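CDA peptide synthetase I (Streptomyces coelicolor, PDB 5DU9) is a nonribosomal peptide synthetase, represented here by its condensation domain, a member of the CoA-dependent acyltransferase superfamily. Local coordinates at residues V255-A259 and L432-A437; V8-L12 and E71-R77; F221-P227 and L354-S360. The protein carries 1 engineered substitution. All blocks are in the same frame, centred on the assembly; numbering follows the deposited sequence.

Contact 1. Residues V255-A259 and L432-A437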
ATOM      1  N   VAL A 255      21.117  -9.548   4.946  1.00 14.51           N
ATOM      2  CA  VAL A 255      21.515  -9.161   6.296  1.00 14.41           C
ATOM      3  C   VAL A 255      20.300  -8.832   7.171  1.00 14.97           C
ATOM      4  O   VAL A 255      20.340  -9.023   8.384  1.00 14.74           O
ATOM      5  CB  VAL A 255      22.490  -7.959   6.267  1.00 17.21           C
ATOM      6  CG1 VAL A 255      21.801  -6.709   5.740  1.00 16.65           C
ATOM      7  CG2 VAL A 255      23.091  -7.713   7.647  1.00 16.63           C
ATOM      8  N   LEU A 256      19.218  -8.358   6.556  1.00 13.71           N
ATOM      9  CA  LEU A 256      17.992  -8.068   7.295  1.00 12.16           C
ATOM     10  C   LEU A 256      17.395  -9.347   7.870  1.00 14.85           C
ATOM     11  O   LEU A 256      16.871  -9.356   8.985  1.00 14.35           O
ATOM     12  CB  LEU A 256      16.968  -7.375   6.395  1.00 13.83           C
ATOM     13  CG  LEU A 256      17.319  -5.964   5.928  1.00 17.46           C
ATOM     14  CD1 LEU A 256      16.302  -5.494   4.904  1.00 14.09           C
ATOM     15  CD2 LEU A 256      17.376  -5.001   7.104  1.00 20.65           C
ATOM     16  N   GLY A 257      17.481 -10.425   7.099  1.00 12.71           N
ATOM     17  CA  GLY A 257      17.033 -11.728   7.556  1.00 16.28           C
ATOM     18  C   GLY A 257      17.877 -12.249   8.703  1.00 16.06           C
ATOM     19  O   GLY A 257      17.357 -12.865   9.628  1.00 15.38           O
ATOM     20  N   ARG A 258      19.182 -12.003   8.646  1.00 14.29           N
ATOM     21  CA  ARG A 258      20.077 -12.444   9.708  1.00 14.23           C
ATOM     22  C   ARG A 258      19.814 -11.656  10.987  1.00 15.17           C
ATOM     23  O   ARG A 258      19.873 -12.211  12.088  1.00 14.17           O
ATOM     24  CB  ARG A 258      21.538 -12.309   9.273  1.00 15.27           C
ATOM     25  CG  ARG A 258      21.925 -13.286   8.174  1.00 15.69           C
ATOM     26  CD  ARG A 258      23.435 -13.408   8.019  1.00 20.98           C
ATOM     27  NE  ARG A 258      24.068 -12.159   7.598  1.00 19.00           N
ATOM     28  CZ  ARG A 258      24.203 -11.768   6.332  1.00 20.66           C
ATOM     29  NH1 ARG A 258      23.727 -12.511   5.339  1.00 19.31           N
ATOM     30  NH2 ARG A 258      24.807 -10.619   6.057  1.00 24.70           N
ATOM     31  N   ALA A 259      19.505 -10.368  10.850  1.00 13.54           N
ATOM     32  CA  ALA A 259      19.174  -9.562  12.022  1.00 13.05           C
ATOM     33  C   ALA A 259      17.865 -10.042  12.635  1.00 12.62           C
ATOM     34  O   ALA A 259      17.716 -10.075  13.849  1.00 12.78           O
ATOM     35  CB  ALA A 259      19.079  -8.088  11.654  1.00 12.71           C
ATOM     36  N   LEU A 432      20.589   1.439   7.493  1.00 14.77           N
ATOM     37  CA  LEU A 432      19.831   0.236   7.823  1.00 14.16           C
ATOM     38  C   LEU A 432      20.699  -1.021   7.751  1.00 15.22           C
ATOM     39  O   LEU A 432      20.676  -1.851   8.654  1.00 16.27           O
ATOM     40  CB  LEU A 432      18.629   0.099   6.882  1.00 16.73           C
ATOM     41  CG  LEU A 432      17.790  -1.177   6.994  1.00 14.50           C
ATOM     42  CD1 LEU A 432      17.128  -1.270   8.355  1.00 15.59           C
ATOM     43  CD2 LEU A 432      16.746  -1.241   5.884  1.00 15.75           C
ATOM     44  N   ALA A 433      21.465  -1.154   6.674  1.00 15.86           N
ATOM     45  CA  ALA A 433      22.300  -2.333   6.472  1.00 18.39           C
ATOM     46  C   ALA A 433      23.400  -2.429   7.526  1.00 15.43           C
ATOM     47  O   ALA A 433      23.749  -3.524   7.970  1.00 18.15           O
ATOM     48  CB  ALA A 433      22.907  -2.315   5.078  1.00 17.16           C
ATOM     49  N   GLU A 434      23.952  -1.283   7.915  1.00 16.09           N
ATOM     50  CA  GLU A 434      24.980  -1.236   8.949  1.00 17.60           C
ATOM     51  C   GLU A 434      24.416  -1.655  10.310  1.00 16.21           C
ATOM     52  O   GLU A 434      25.055  -2.395  11.060  1.00 19.15           O
ATOM     53  CB  GLU A 434      25.578   0.169   9.039  1.00 22.16           C
ATOM     54  CG  GLU A 434      26.778   0.286   9.969  1.00 25.24           C
ATOM     55  CD  GLU A 434      28.023  -0.385   9.416  1.00 41.73           C
ATOM     56  OE1 GLU A 434      28.122  -0.545   8.181  1.00 45.49           O
ATOM     57  OE2 GLU A 434      28.904  -0.754  10.221  1.00 49.92           O
ATOM     58  N   LEU A 435      23.219  -1.174  10.626  1.00 15.51           N
ATOM     59  CA  LEU A 435      22.548  -1.545  11.865  1.00 15.07           C
ATOM     60  C   LEU A 435      22.273  -3.043  11.901  1.00 14.60           C
ATOM     61  O   LEU A 435      22.555  -3.718  12.893  1.00 15.31           O
ATOM     62  CB  LEU A 435      21.231  -0.779  12.018  1.00 15.65           C
ATOM     63  CG  LEU A 435      21.344   0.724  12.268  1.00 17.63           C
ATOM     64  CD1 LEU A 435      19.981   1.381  12.121  1.00 17.83           C
ATOM     65  CD2 LEU A 435      21.926   0.998  13.643  1.00 19.19           C
ATOM     66  N   ALA A 436      21.714  -3.553  10.812  1.00 14.09           N
ATOM     67  CA  ALA A 436      21.323  -4.957  10.737  1.00 15.54           C
ATOM     68  C   ALA A 436      22.530  -5.887  10.852  1.00 14.46           C
ATOM     69  O   ALA A 436      22.416  -7.004  11.363  1.00 16.91           O
ATOM     70  CB  ALA A 436      20.573  -5.222   9.444  1.00 17.80           C
ATOM     71  N   ALA A 437      23.686  -5.422  10.392  1.00 15.22           N
ATOM     72  CA  ALA A 437      24.898  -6.243  10.394  1.00 16.83           C
ATOM     73  C   ALA A 437      25.418  -6.504  11.806  1.00 19.98           C
ATOM     74  O   ALA A 437      26.149  -7.469  12.031  1.00 20.05           O
ATOM     75  CB  ALA A 437      25.979  -5.581   9.554  1.00 18.28           C
TER

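Contact 2. Residues V8-L12 and E71-R77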
ATOM      1  N   VAL A   8     -29.804  -1.149  -4.681  1.00 40.88           N
ATOM      2  CA  VAL A   8     -29.262  -1.323  -3.340  1.00 35.26           C
ATOM      3  C   VAL A   8     -28.194  -0.272  -3.066  1.00 30.58           C
ATOM      4  O   VAL A   8     -27.302  -0.048  -3.888  1.00 32.78           O
ATOM      5  CB  VAL A   8     -28.659  -2.732  -3.145  1.00 39.55           C
ATOM      6  CG1 VAL A   8     -28.024  -2.866  -1.761  1.00 40.52           C
ATOM      7  CG2 VAL A   8     -29.726  -3.794  -3.341  1.00 44.69           C
ATOM      8  N   ARG A   9     -28.301   0.371  -1.908  1.00 30.38           N
ATOM      9  CA  ARG A   9     -27.322   1.359  -1.475  1.00 28.43           C
ATOM     10  C   ARG A   9     -26.383   0.750  -0.442  1.00 29.74           C
ATOM     11  O   ARG A   9     -26.757   0.546   0.712  1.00 34.25           O
ATOM     12  CB  ARG A   9     -28.025   2.588  -0.907  1.00 29.98           C
ATOM     13  CG  ARG A   9     -28.901   3.283  -1.928  1.00 31.13           C
ATOM     14  CD  ARG A   9     -29.485   4.571  -1.394  1.00 32.91           C
ATOM     15  NE  ARG A   9     -30.253   5.267  -2.423  1.00 34.09           N
ATOM     16  CZ  ARG A   9     -30.807   6.463  -2.265  1.00 35.42           C
ATOM     17  NH1 ARG A   9     -30.688   7.112  -1.114  1.00 41.08           N
ATOM     18  NH2 ARG A   9     -31.484   7.012  -3.263  1.00 40.82           N
ATOM     19  N   HIS A  10     -25.159   0.460  -0.873  1.00 25.06           N
ATOM     20  CA  HIS A  10     -24.188  -0.218  -0.028  1.00 23.78           C
ATOM     21  C   HIS A  10     -23.422   0.767   0.844  1.00 24.69           C
ATOM     22  O   HIS A  10     -23.021   1.835   0.386  1.00 22.03           O
ATOM     23  CB  HIS A  10     -23.212  -1.022  -0.889  1.00 22.61           C
ATOM     24  CG  HIS A  10     -23.862  -2.121  -1.671  1.00 23.97           C
ATOM     25  ND1 HIS A  10     -24.156  -3.351  -1.123  1.00 25.16           N
ATOM     26  CD2 HIS A  10     -24.270  -2.179  -2.962  1.00 24.74           C
ATOM     27  CE1 HIS A  10     -24.722  -4.117  -2.039  1.00 31.07           C
ATOM     28  NE2 HIS A  10     -24.804  -3.428  -3.164  1.00 26.62           N
ATOM     29  N   GLY A  11     -23.223   0.404   2.106  1.00 22.59           N
ATOM     30  CA  GLY A  11     -22.465   1.239   3.017  1.00 21.70           C
ATOM     31  C   GLY A  11     -20.990   1.215   2.677  1.00 20.69           C
ATOM     32  O   GLY A  11     -20.476   0.207   2.190  1.00 19.71           O
ATOM     33  N   LEU A  12     -20.314   2.334   2.914  1.00 19.07           N
ATOM     34  CA  LEU A  12     -18.870   2.417   2.732  1.00 17.53           C
ATOM     35  C   LEU A  12     -18.146   1.892   3.958  1.00 17.32           C
ATOM     36  O   LEU A  12     -18.647   2.001   5.077  1.00 18.30           O
ATOM     37  CB  LEU A  12     -18.430   3.860   2.476  1.00 17.12           C
ATOM     38  CG  LEU A  12     -18.506   4.401   1.052  1.00 17.51           C
ATOM     39  CD1 LEU A  12     -19.947   4.427   0.562  1.00 21.05           C
ATOM     40  CD2 LEU A  12     -17.892   5.792   1.000  1.00 16.68           C
ATOM     41  N   GLU A  71     -29.974  11.968  -0.601  1.00 36.17           N
ATOM     42  CA  GLU A  71     -30.654  13.252  -0.491  1.00 38.42           C
ATOM     43  C   GLU A  71     -30.099  14.099   0.654  1.00 38.06           C
ATOM     44  O   GLU A  71     -30.218  15.325   0.639  1.00 39.48           O
ATOM     45  CB  GLU A  71     -32.159  13.041  -0.302  1.00 41.79           C
ATOM     46  CG  GLU A  71     -32.879  12.497  -1.534  1.00 55.78           C
ATOM     47  CD  GLU A  71     -32.501  11.060  -1.869  1.00 60.15           C
ATOM     48  OE1 GLU A  71     -31.956  10.355  -0.992  1.00 45.97           O
ATOM     49  OE2 GLU A  71     -32.749  10.637  -3.018  1.00 71.54           O
ATOM     50  N   GLU A  72     -29.495  13.443   1.641  1.00 36.41           N
ATOM     51  CA  GLU A  72     -28.892  14.139   2.775  1.00 44.95           C
ATOM     52  C   GLU A  72     -27.410  14.433   2.527  1.00 34.00           C
ATOM     53  O   GLU A  72     -26.715  14.943   3.406  1.00 44.15           O
ATOM     54  CB  GLU A  72     -29.054  13.319   4.060  1.00 41.83           C
ATOM     55  CG  GLU A  72     -30.489  13.228   4.571  1.00 49.82           C
ATOM     56  CD  GLU A  72     -31.373  12.330   3.721  1.00 52.45           C
ATOM     57  OE1 GLU A  72     -30.836  11.473   2.988  1.00 60.20           O
ATOM     58  OE2 GLU A  72     -32.611  12.482   3.789  1.00 52.39           O
ATOM     59  N   GLY A  73     -26.934  14.106   1.331  1.00 32.86           N
ATOM     60  CA  GLY A  73     -25.561  14.386   0.953  1.00 31.10           C
ATOM     61  C   GLY A  73     -24.556  13.369   1.465  1.00 28.78           C
ATOM     62  O   GLY A  73     -23.353  13.621   1.433  1.00 31.40           O
ATOM     63  N   ARG A  74     -25.044  12.221   1.930  1.00 32.32           N
ATOM     64  CA  ARG A  74     -24.166  11.165   2.433  1.00 26.61           C
ATOM     65  C   ARG A  74     -23.815  10.168   1.330  1.00 26.14           C
ATOM     66  O   ARG A  74     -24.666   9.822   0.511  1.00 26.19           O
ATOM     67  CB  ARG A  74     -24.824  10.433   3.602  1.00 30.29           C
ATOM     68  CG  ARG A  74     -25.128  11.321   4.791  1.00 34.36           C
ATOM     69  CD  ARG A  74     -25.577  10.502   5.989  1.00 42.28           C
ATOM     70  NE  ARG A  74     -25.881  11.345   7.144  1.00 45.04           N
ATOM     71  CZ  ARG A  74     -27.079  11.858   7.414  1.00 49.47           C
ATOM     72  NH1 ARG A  74     -28.115  11.623   6.617  1.00 58.05           N
ATOM     73  NH2 ARG A  74     -27.243  12.611   8.492  1.00 56.45           N
ATOM     74  N   PRO A  75     -22.562   9.688   1.309  1.00 23.43           N
ATOM     75  CA  PRO A  75     -22.148   8.773   0.240  1.00 22.31           C
ATOM     76  C   PRO A  75     -22.655   7.343   0.409  1.00 24.91           C
ATOM     77  O   PRO A  75     -22.849   6.883   1.536  1.00 23.30           O
ATOM     78  CB  PRO A  75     -20.622   8.801   0.334  1.00 26.18           C
ATOM     79  CG  PRO A  75     -20.357   9.070   1.768  1.00 25.14           C
ATOM     80  CD  PRO A  75     -21.441  10.010   2.213  1.00 25.92           C
ATOM     81  N   TYR A  76     -22.871   6.661  -0.711  1.00 22.26           N
ATOM     82  CA  TYR A  76     -23.117   5.227  -0.705  1.00 22.18           C
ATOM     83  C   TYR A  76     -22.486   4.611  -1.946  1.00 21.35           C
ATOM     84  O   TYR A  76     -22.134   5.319  -2.890  1.00 21.11           O
ATOM     85  CB  TYR A  76     -24.616   4.911  -0.634  1.00 24.19           C
ATOM     86  CG  TYR A  76     -25.449   5.341  -1.828  1.00 25.60           C
ATOM     87  CD1 TYR A  76     -25.596   4.512  -2.935  1.00 25.87           C
ATOM     88  CD2 TYR A  76     -26.121   6.556  -1.830  1.00 27.08           C
ATOM     89  CE1 TYR A  76     -26.374   4.892  -4.018  1.00 27.45           C
ATOM     90  CE2 TYR A  76     -26.905   6.943  -2.909  1.00 28.56           C
ATOM     91  CZ  TYR A  76     -27.024   6.108  -4.000  1.00 31.75           C
ATOM     92  OH  TYR A  76     -27.802   6.488  -5.074  1.00 31.81           O
ATOM     93  N   ARG A  77     -22.326   3.291  -1.927  1.00 20.92           N
ATOM     94  CA  ARG A  77     -21.733   2.569  -3.041  1.00 20.26           C
ATOM     95  C   ARG A  77     -22.812   1.826  -3.825  1.00 22.44           C
ATOM     96  O   ARG A  77     -23.689   1.193  -3.238  1.00 23.02           O
ATOM     97  CB  ARG A  77     -20.667   1.592  -2.535  1.00 18.90           C
ATOM     98  CG  ARG A  77     -19.976   0.800  -3.632  1.00 19.43           C
ATOM     99  CD  ARG A  77     -18.901  -0.110  -3.061  1.00 17.17           C
ATOM    100  NE  ARG A  77     -19.457  -1.111  -2.153  1.00 18.03           N
ATOM    101  CZ  ARG A  77     -20.090  -2.211  -2.546  1.00 19.09           C
ATOM    102  NH1 ARG A  77     -20.270  -2.459  -3.839  1.00 19.56           N
ATOM    103  NH2 ARG A  77     -20.559  -3.061  -1.644  1.00 19.98           N
TER
HETATM  104  O   HOH W   1     -20.981  -2.496   1.248  1.00 18.46           O
HETATM  105  O   HOH W   2     -18.407  -0.423   0.331  1.00 19.32           O
HETATM  106  O   HOH W   3     -22.013   4.591   3.427  1.00 27.90           O

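Contact 3. Residues F221-P227 and L354-S360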
ATOM      1  N   PHE A 221      -1.147  10.189  23.154  1.00 22.10           N
ATOM      2  CA  PHE A 221      -0.787  11.414  22.436  1.00 22.42           C
ATOM      3  C   PHE A 221      -1.379  12.674  23.060  1.00 25.47           C
ATOM      4  O   PHE A 221      -1.744  13.612  22.351  1.00 30.21           O
ATOM      5  CB  PHE A 221      -1.229  11.295  20.975  1.00 24.95           C
ATOM      6  CG  PHE A 221      -0.499  10.229  20.216  1.00 22.06           C
ATOM      7  CD1 PHE A 221       0.695  10.513  19.581  1.00 24.80           C
ATOM      8  CD2 PHE A 221      -0.997   8.936  20.145  1.00 19.83           C
ATOM      9  CE1 PHE A 221       1.379   9.534  18.885  1.00 22.97           C
ATOM     10  CE2 PHE A 221      -0.319   7.955  19.457  1.00 22.06           C
ATOM     11  CZ  PHE A 221       0.872   8.254  18.823  1.00 23.22           C
ATOM     12  N   THR A 222      -1.461  12.700  24.388  1.00 27.81           N
ATOM     13  CA  THR A 222      -1.969  13.869  25.089  1.00 30.21           C
ATOM     14  C   THR A 222      -1.099  15.095  24.824  1.00 30.66           C
ATOM     15  O   THR A 222      -1.589  16.223  24.857  1.00 33.61           O
ATOM     16  CB  THR A 222      -2.052  13.629  26.612  1.00 28.04           C
ATOM     17  OG1 THR A 222      -0.805  13.111  27.094  1.00 27.65           O
ATOM     18  CG2 THR A 222      -3.165  12.643  26.939  1.00 34.18           C
ATOM     19  N   ASP A 223       0.186  14.875  24.554  1.00 29.00           N
ATOM     20  CA  ASP A 223       1.099  15.982  24.271  1.00 27.87           C
ATOM     21  C   ASP A 223       1.002  16.433  22.813  1.00 32.56           C
ATOM     22  O   ASP A 223       1.566  17.462  22.438  1.00 33.50           O
ATOM     23  CB  ASP A 223       2.543  15.599  24.613  1.00 30.34           C
ATOM     24  CG  ASP A 223       3.003  14.352  23.893  1.00 34.65           C
ATOM     25  OD1 ASP A 223       2.166  13.462  23.648  1.00 27.57           O
ATOM     26  OD2 ASP A 223       4.208  14.260  23.579  1.00 33.19           O
ATOM     27  N   ARG A 224       0.279  15.664  22.004  1.00 35.68           N
ATOM     28  CA  ARG A 224      -0.033  16.049  20.628  1.00 29.73           C
ATOM     29  C   ARG A 224       1.204  16.498  19.846  1.00 33.46           C
ATOM     30  O   ARG A 224       1.273  17.634  19.376  1.00 34.99           O
ATOM     31  CB  ARG A 224      -1.091  17.156  20.630  1.00 33.44           C
ATOM     32  CG  ARG A 224      -2.458  16.676  21.086  1.00 33.22           C
ATOM     33  CD  ARG A 224      -3.439  17.820  21.292  1.00 42.19           C
ATOM     34  NE  ARG A 224      -4.772  17.321  21.618  1.00 49.88           N
ATOM     35  CZ  ARG A 224      -5.758  18.061  22.119  1.00 59.75           C
ATOM     36  NH1 ARG A 224      -5.572  19.352  22.369  1.00 47.10           N
ATOM     37  NH2 ARG A 224      -6.933  17.504  22.378  1.00 64.32           N
ATOM     38  N   PRO A 225       2.189  15.602  19.708  1.00 29.71           N
ATOM     39  CA  PRO A 225       3.411  15.940  18.971  1.00 31.16           C
ATOM     40  C   PRO A 225       3.120  16.292  17.519  1.00 31.02           C
ATOM     41  O   PRO A 225       2.368  15.582  16.848  1.00 34.99           O
ATOM     42  CB  PRO A 225       4.245  14.661  19.072  1.00 26.89           C
ATOM     43  CG  PRO A 225       3.239  13.573  19.277  1.00 25.50           C
ATOM     44  CD  PRO A 225       2.180  14.193  20.137  1.00 29.84           C
ATOM     45  N   GLU A 226       3.708  17.381  17.044  1.00 29.78           N
ATOM     46  CA  GLU A 226       3.490  17.831  15.677  1.00 27.73           C
ATOM     47  C   GLU A 226       4.254  16.924  14.720  1.00 24.77           C
ATOM     48  O   GLU A 226       5.402  16.575  14.989  1.00 26.76           O
ATOM     49  CB  GLU A 226       3.941  19.287  15.511  1.00 35.04           C
ATOM     50  CG  GLU A 226       3.616  19.904  14.157  1.00 49.21           C
ATOM     51  CD  GLU A 226       2.126  20.120  13.946  1.00 63.59           C
ATOM     52  OE1 GLU A 226       1.348  19.923  14.904  1.00 69.62           O
ATOM     53  OE2 GLU A 226       1.733  20.488  12.819  1.00 51.12           O
ATOM     54  N   PRO A 227       3.620  16.515  13.609  1.00 26.16           N
ATOM     55  CA  PRO A 227       4.390  15.733  12.637  1.00 24.10           C
ATOM     56  C   PRO A 227       5.621  16.498  12.153  1.00 21.83           C
ATOM     57  O   PRO A 227       5.552  17.718  11.971  1.00 27.16           O
ATOM     58  CB  PRO A 227       3.391  15.500  11.501  1.00 27.41           C
ATOM     59  CG  PRO A 227       2.061  15.546  12.166  1.00 30.63           C
ATOM     60  CD  PRO A 227       2.194  16.591  13.242  1.00 31.75           C
ATOM     61  N   LEU A 354      -7.631  14.602  18.217  1.00 32.21           N
ATOM     62  CA  LEU A 354      -6.477  15.369  18.674  1.00 32.93           C
ATOM     63  C   LEU A 354      -6.495  16.759  18.049  1.00 37.05           C
ATOM     64  O   LEU A 354      -6.114  17.741  18.686  1.00 40.45           O
ATOM     65  CB  LEU A 354      -5.170  14.649  18.333  1.00 27.82           C
ATOM     66  CG  LEU A 354      -4.951  13.277  18.974  1.00 28.41           C
ATOM     67  CD1 LEU A 354      -3.660  12.662  18.458  1.00 29.04           C
ATOM     68  CD2 LEU A 354      -4.926  13.373  20.492  1.00 36.24           C
ATOM     69  N   GLY A 355      -6.940  16.831  16.798  1.00 32.07           N
ATOM     70  CA  GLY A 355      -7.079  18.095  16.098  1.00 32.87           C
ATOM     71  C   GLY A 355      -5.845  18.474  15.304  1.00 36.47           C
ATOM     72  O   GLY A 355      -4.828  17.780  15.340  1.00 30.04           O
ATOM     73  N   GLY A 356      -5.943  19.583  14.576  1.00 41.16           N
ATOM     74  CA  GLY A 356      -4.824  20.100  13.812  1.00 39.55           C
ATOM     75  C   GLY A 356      -4.347  19.146  12.734  1.00 32.43           C
ATOM     76  O   GLY A 356      -5.144  18.607  11.968  1.00 45.88           O
ATOM     77  N   ALA A 357      -3.035  18.942  12.681  1.00 31.09           N
ATOM     78  CA  ALA A 357      -2.428  18.087  11.667  1.00 31.81           C
ATOM     79  C   ALA A 357      -2.445  16.622  12.092  1.00 34.29           C
ATOM     80  O   ALA A 357      -2.010  15.749  11.340  1.00 32.15           O
ATOM     81  CB  ALA A 357      -1.001  18.536  11.389  1.00 39.86           C
ATOM     82  N   GLY A 358      -2.941  16.355  13.295  1.00 30.69           N
ATOM     83  CA  GLY A 358      -2.980  15.000  13.814  1.00 23.44           C
ATOM     84  C   GLY A 358      -1.597  14.527  14.213  1.00 22.18           C
ATOM     85  O   GLY A 358      -0.708  15.337  14.480  1.00 27.25           O
ATOM     86  N   VAL A 359      -1.417  13.212  14.255  1.00 22.52           N
ATOM     87  CA  VAL A 359      -0.137  12.624  14.619  1.00 20.01           C
ATOM     88  C   VAL A 359       0.286  11.614  13.564  1.00 20.67           C
ATOM     89  O   VAL A 359      -0.499  10.770  13.126  1.00 19.59           O
ATOM     90  CB  VAL A 359      -0.193  11.957  16.011  1.00 21.17           C
ATOM     91  CG1 VAL A 359      -0.269  13.025  17.098  1.00 25.54           C
ATOM     92  CG2 VAL A 359      -1.371  10.993  16.110  1.00 24.58           C
ATOM     93  N   SER A 360       1.540  11.718  13.149  1.00 21.76           N
ATOM     94  CA  SER A 360       2.064  10.867  12.095  1.00 19.03           C
ATOM     95  C   SER A 360       3.561  11.040  11.960  1.00 16.89           C
ATOM     96  O   SER A 360       4.139  12.011  12.450  1.00 20.33           O
ATOM     97  CB  SER A 360       1.400  11.192  10.756  1.00 23.44           C
ATOM     98  OG  SER A 360       1.722  12.507  10.348  1.00 28.58           O
TER
HETATM   99  O   HOH W   4       3.071  13.386  15.282  1.00 23.19           O
HETATM  100  O   HOH W   5      -0.390  17.132  16.364  1.00 38.45           O

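Contact 1. Residues V255-A259 and L432-A437
Ala-436 sits at the middle of this helix-helix contact, its methyl group resting among three residues of 255-259. CB of Ala-436 lies 3.9 Å from Ala-259 CB, and Leu-256 CD2 and Val-255 CG2 reach the same methyl from their own sides. Val-255 leans further, toward Ala-437: its CG2, anti to the backbone N, comes 3.6 Å from Ala-437 CA. On the other flank Leu-256 CD2 presses into the branched end of Leu-432, 3.8 Å from CG of that residue, the two side chains meeting at about a right angle. Ala-259 CB also touches Ala-436 O at 3.5 Å. No hydrogen bond spans the pair. With three alanines on 432-437, the axes of the two segments approach to 8.6 Å at 40°, running in broadly the same direction. Helix 250-263 follows strand 242-248 and helix 418-437 follows strand 404-411, neighbours in one sheet of the condensation domain, so the contact joins the helices that succeed two adjacent antiparallel strands. Farther out, Leu-256 rests on Pro-401. Helix 267-283 adds Val-270 against Ala-259 and Ala-277 against Leu-435, while Thr-263 OG1 hydrogen-bonds to Ala-259 O.

Contact 2. Residues V8-L12 and E71-R77
A single antiparallel bridge ties His-10, on the segment leading into helix 14-24, to Arg-77 on strand 75-79. It is a hydrogen-bonded pair: His-10 N donates a hydrogen bond to Arg-77 O at 2.9 Å, and Arg-77 N to His-10 O at 2.8 Å, the latter nearly straight at 175°. Bent about its CG-CD bond, Arg-77 lays its guanidinium flat on the His-10 ring, planes 17° apart and centres 4.4 Å apart. Both polar ends have further partners: Arg-77 NH1 meets Glu-61 and Ser-65, and His-10 ND1 hydrogen-bonds to Asp-195. Tyr-76 pairs through its backbone with Leu-68, placing strand 65-69 along the other edge of 75-79, so residues 8-12 add to the edge of the hairpin turned from it. Arg-9 extends over the Tyr-76 ring, CG 3.7 Å from the ring centroid in a CH-pi contact, with guanidinium and ring only 6° from parallel. Its NH1 makes a long, weak salt bridge to Glu-71 OE1 at 3.5 Å, edge-on. Leu-12 CD1 packs on the strand backbone, 3.5 Å from Tyr-76 CA. Two waters link Gly-11 O to Arg-77 NE and NH2, and a third connects Leu-12 N with Pro-75 O.

Contact 3. Residues F221-P227 and L354-S360
Val-359 and Phe-221 cross obliquely, the valine over one face of the ring. CG2 of Val-359 stands 4.1 Å from the Phe-221 ring centroid, 13° off its normal, in a CH-pi contact. CG1, anti to the carbonyl carbon (chi1 -72°), overhangs the rim of the same face, 3.7 Å from Phe-221 CD1, and also touches Pro-225, whose CG lies at the edge of the same ring. Leu-354 spans the stem of Phe-221: its CD1 is 3.8 Å from Phe-221 CB, while CD2 turns to Phe-221 O and the chain of Arg-224. Arg-224 reaches out extended and sets one guanidinium face over Leu-354 O, 3.2 Å above the plane and without a hydrogen bond. That carbonyl belongs to the last residue of helix 347-354, whose partial negative end would probably attract the positive group. The loop after helix 208-220, opening with a type I turn from Phe-221 to Arg-224, thus packs on the end of helix 347-354 and on the loop after it, where Gly-355 to Gly-358 make a type II' turn. Farther along, the Pro-227 ring lies against 358-360, CD 3.4 Å from Gly-358 O and CG 3.6 Å from Ser-360 OG. Water carries the polar link: one molecule donates to Pro-225 O at 2.8 Å and accepts from Ser-360 N at 3.1 Å, and a second sits between Pro-225 O and Gly-358 O. Strand 311-318 backs the pair, with Pro-314 against both Phe-221 and Val-359, and Arg-316 in a salt bridge with Asp-223.

Contacts 1 and 2 lie on opposite sides of the chain's centre, their centres 48 Å apart; the centre of contact 3 is about 32 Å from that of contact 1 and 31 Å from that of contact 2. Contact 2 closes early in the chain, whereas the segments of contacts 1 and 3 alternate. Loops 221-227 and 354-360 precede strands 242-248 and 363-366, the two outermost strands of the four-stranded sheet that also holds 404-411; the helices of contact 1 follow 242-248 and 404-411. The side chains of Leu-12 and Ser-360 are about 11 Å and 10 Å from the bound (2S)-2-amino-N-butyl-propanamide. Residues 8-12 lead into helix 14-24, which supplies Cys-18 and Val-19 to the ligand pocket.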